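Long-range contact in collagen adhesin (Staphylococcus aureus, PDB 2F68), which binds collagen as a staphylococcal cell-adhesion protein, probably by hugging it between its domains: residues Tyr154-Met159 with Arg168-Ile173. Numbering follows the deposited sequence.
Sequences YKTGDM and RWFLNI
Thr156 and Phe170 form the central hydrogen-bonded pair of an antiparallel beta hairpin. Phe170 N reaches Thr156 O at 2.7 Å, and Thr156 N bonds back to Phe170 O. Tyr154 and Asn172 make a longer pair of backbone bonds, of which the one from Tyr154 N is weak. Beyond Gly157, Arg168 N donates to Asp158 O, and the return bond from Asp158 N is weak.

Asp158 and Arg168 also meet through their side chains, which run alongside each other and form a salt bridge. Asp158 OD1 takes Arg168 NH1 on its syn lone pair at 3.0 Å. The carboxylate and guanidinium planes are steeply inclined, and NH1 makes a single bond, to OD1. A bend at chi3 of Arg168 (81°) sets the guanidinium beside the carboxylate, NH1 nearest. Phe170 CZ lies 3.3 Å above the guanidinium plane, offset toward its rim.

On the same side of the sheet, Asn172 CB sits over a face of the Tyr154 ring in a CH-pi contact, 4.3 Å from the ring centroid. Chi1 of Tyr154 (75°) sets CG between the backbone N and the carbonyl carbon, which brings the ring to Asn172. Asn172 ND2 touches Tyr154 CZ at 3.3 Å without a hydrogen bond, amide and ring planes 49° apart. Asn172 OD1 bonds Ser255 OG. Thr156 CG2 touches Phe170 CB at 3.9 Å.

The other face is buried. Lys155 CD lies against Leu171 CD1 at 3.7 Å, the two side chains pointing the same way. The Lys155 chain then bends, and its NZ bonds Asn272 O. Trp169 CE3 approaches Gly157 CA, while Trp169 NE1 bonds Thr260 OG1.

Strand 154-156 is an outermost strand of its sheet in the collagen-binding domain. The polar ends of Lys155, Trp169 and Asn172 are satisfied on other strands, which ties the hairpin into the domain as well as to itself.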
loop_
_atom_site.group_PDB
_atom_site.type_symbol
_atom_site.label_atom_id
_atom_site.label_comp_id
_atom_site.label_asym_id
_atom_site.label_seq_id
_atom_site.Cartn_x
_atom_site.Cartn_y
_atom_site.Cartn_z
ATOM N N TYR A 154 1.751 -11.622 -16.079
ATOM C CA TYR A 154 0.675 -11.053 -15.273
ATOM C C TYR A 154 1.115 -9.711 -14.692
ATOM O O TYR A 154 2.311 -9.472 -14.498
ATOM C CB TYR A 154 0.240 -12.020 -14.161
ATOM C CG TYR A 154 1.192 -12.120 -12.986
ATOM C CD1 TYR A 154 2.287 -12.983 -13.021
ATOM C CD2 TYR A 154 0.988 -11.361 -11.831
ATOM C CE1 TYR A 154 3.161 -13.080 -11.942
ATOM C CE2 TYR A 154 1.856 -11.451 -10.748
ATOM C CZ TYR A 154 2.939 -12.312 -10.810
ATOM O OH TYR A 154 3.800 -12.406 -9.740
ATOM N N LYS A 155 0.146 -8.845 -14.417
ATOM C CA LYS A 155 0.427 -7.514 -13.895
ATOM C C LYS A 155 -0.223 -7.305 -12.529
ATOM O O LYS A 155 -1.402 -7.617 -12.337
ATOM C CB LYS A 155 -0.039 -6.449 -14.890
ATOM C CG LYS A 155 0.554 -5.067 -14.654
ATOM C CD LYS A 155 0.135 -4.078 -15.736
ATOM C CE LYS A 155 -1.366 -3.805 -15.728
ATOM N NZ LYS A 155 -1.881 -3.420 -14.384
ATOM N N THR A 156 0.558 -6.779 -11.588
ATOM C CA THR A 156 0.095 -6.546 -10.219
ATOM C C THR A 156 0.635 -5.228 -9.653
ATOM O O THR A 156 1.539 -4.620 -10.228
ATOM C CB THR A 156 0.459 -7.732 -9.280
ATOM O OG1 THR A 156 -0.097 -7.508 -7.978
ATOM C CG2 THR A 156 1.975 -7.908 -9.165
ATOM N N GLY A 157 0.070 -4.796 -8.527
ATOM C CA GLY A 157 0.496 -3.566 -7.863
ATOM C C GLY A 157 -0.041 -3.423 -6.452
ATOM O O GLY A 157 -1.016 -4.079 -6.079
ATOM N N ASP A 158 0.601 -2.559 -5.669
ATOM C CA ASP A 158 0.194 -2.297 -4.286
ATOM C C ASP A 158 0.594 -0.896 -3.821
ATOM O O ASP A 158 1.315 -0.180 -4.520
ATOM C CB ASP A 158 0.764 -3.366 -3.340
ATOM C CG ASP A 158 2.284 -3.404 -3.338
ATOM O OD1 ASP A 158 2.905 -2.553 -2.666
ATOM O OD2 ASP A 158 2.856 -4.299 -3.994
ATOM N N MET A 159 0.111 -0.513 -2.641
ATOM C CA MET A 159 0.468 0.761 -2.026
ATOM C C MET A 159 1.247 0.514 -0.737
ATOM O O MET A 159 0.811 -0.255 0.124
ATOM C CB MET A 159 -0.787 1.594 -1.749
ATOM C CG MET A 159 -0.520 3.079 -1.524
ATOM S SD MET A 159 -2.013 4.037 -1.191
ATOM C CE MET A 159 -2.826 4.002 -2.788
ATOM N N ARG A 168 2.604 1.528 -6.506
ATOM C CA ARG A 168 3.580 0.655 -7.155
ATOM C C ARG A 168 2.910 -0.197 -8.227
ATOM O O ARG A 168 1.734 -0.545 -8.109
ATOM C CB ARG A 168 4.265 -0.253 -6.129
ATOM C CG ARG A 168 4.977 0.478 -5.001
ATOM C CD ARG A 168 5.295 -0.471 -3.860
ATOM N NE ARG A 168 6.502 -1.261 -4.103
ATOM C CZ ARG A 168 6.754 -2.447 -3.553
ATOM N NH1 ARG A 168 5.880 -3.013 -2.730
ATOM N NH2 ARG A 168 7.885 -3.078 -3.837
ATOM N N TRP A 169 3.665 -0.520 -9.274
ATOM C CA TRP A 169 3.184 -1.389 -10.347
ATOM C C TRP A 169 4.272 -2.368 -10.772
ATOM O O TRP A 169 5.452 -2.017 -10.806
ATOM C CB TRP A 169 2.720 -0.565 -11.551
ATOM C CG TRP A 169 1.551 0.334 -11.265
ATOM C CD1 TRP A 169 1.573 1.695 -11.151
ATOM C CD2 TRP A 169 0.190 -0.064 -11.055
ATOM N NE1 TRP A 169 0.311 2.170 -10.886
ATOM C CE2 TRP A 169 -0.558 1.113 -10.821
ATOM C CE3 TRP A 169 -0.473 -1.300 -11.042
ATOM C CZ2 TRP A 169 -1.935 1.091 -10.577
ATOM C CZ3 TRP A 169 -1.843 -1.321 -10.796
ATOM C CH2 TRP A 169 -2.558 -0.131 -10.569
ATOM N N PHE A 170 3.868 -3.594 -11.098
ATOM C CA PHE A 170 4.806 -4.650 -11.471
ATOM C C PHE A 170 4.402 -5.343 -12.771
ATOM O O PHE A 170 3.297 -5.879 -12.883
ATOM C CB PHE A 170 4.929 -5.686 -10.346
ATOM C CG PHE A 170 5.566 -5.153 -9.090
ATOM C CD1 PHE A 170 4.784 -4.605 -8.076
ATOM C CD2 PHE A 170 6.945 -5.213 -8.916
ATOM C CE1 PHE A 170 5.370 -4.114 -6.911
ATOM C CE2 PHE A 170 7.539 -4.727 -7.754
ATOM C CZ PHE A 170 6.750 -4.176 -6.750
ATOM N N LEU A 171 5.306 -5.323 -13.747
ATOM C CA LEU A 171 5.116 -6.034 -15.010
ATOM C C LEU A 171 6.005 -7.274 -15.054
ATOM O O LEU A 171 7.180 -7.200 -15.423
ATOM C CB LEU A 171 5.399 -5.117 -16.208
ATOM C CG LEU A 171 4.245 -4.312 -16.816
ATOM C CD1 LEU A 171 3.769 -3.202 -15.889
ATOM C CD2 LEU A 171 4.662 -3.734 -18.159
ATOM N N ASN A 172 5.429 -8.409 -14.670
ATOM C CA ASN A 172 6.162 -9.669 -14.581
ATOM C C ASN A 172 6.056 -10.494 -15.864
ATOM O O ASN A 172 5.050 -11.165 -16.103
ATOM C CB ASN A 172 5.685 -10.476 -13.367
ATOM C CG ASN A 172 5.873 -9.731 -12.054
ATOM O OD1 ASN A 172 6.966 -9.253 -11.746
ATOM N ND2 ASN A 172 4.806 -9.640 -11.269
ATOM N N ILE A 173 7.106 -10.434 -16.681
ATOM C CA ILE A 173 7.128 -11.083 -17.994
ATOM C C ILE A 173 7.988 -12.350 -17.978
ATOM O O ILE A 173 9.087 -12.354 -17.418
ATOM C CB ILE A 173 7.649 -10.121 -19.099
ATOM C CG1 ILE A 173 7.039 -8.722 -18.940
ATOM C CG2 ILE A 173 7.361 -10.688 -20.490
ATOM C CD1 ILE A 173 7.767 -7.627 -19.705
#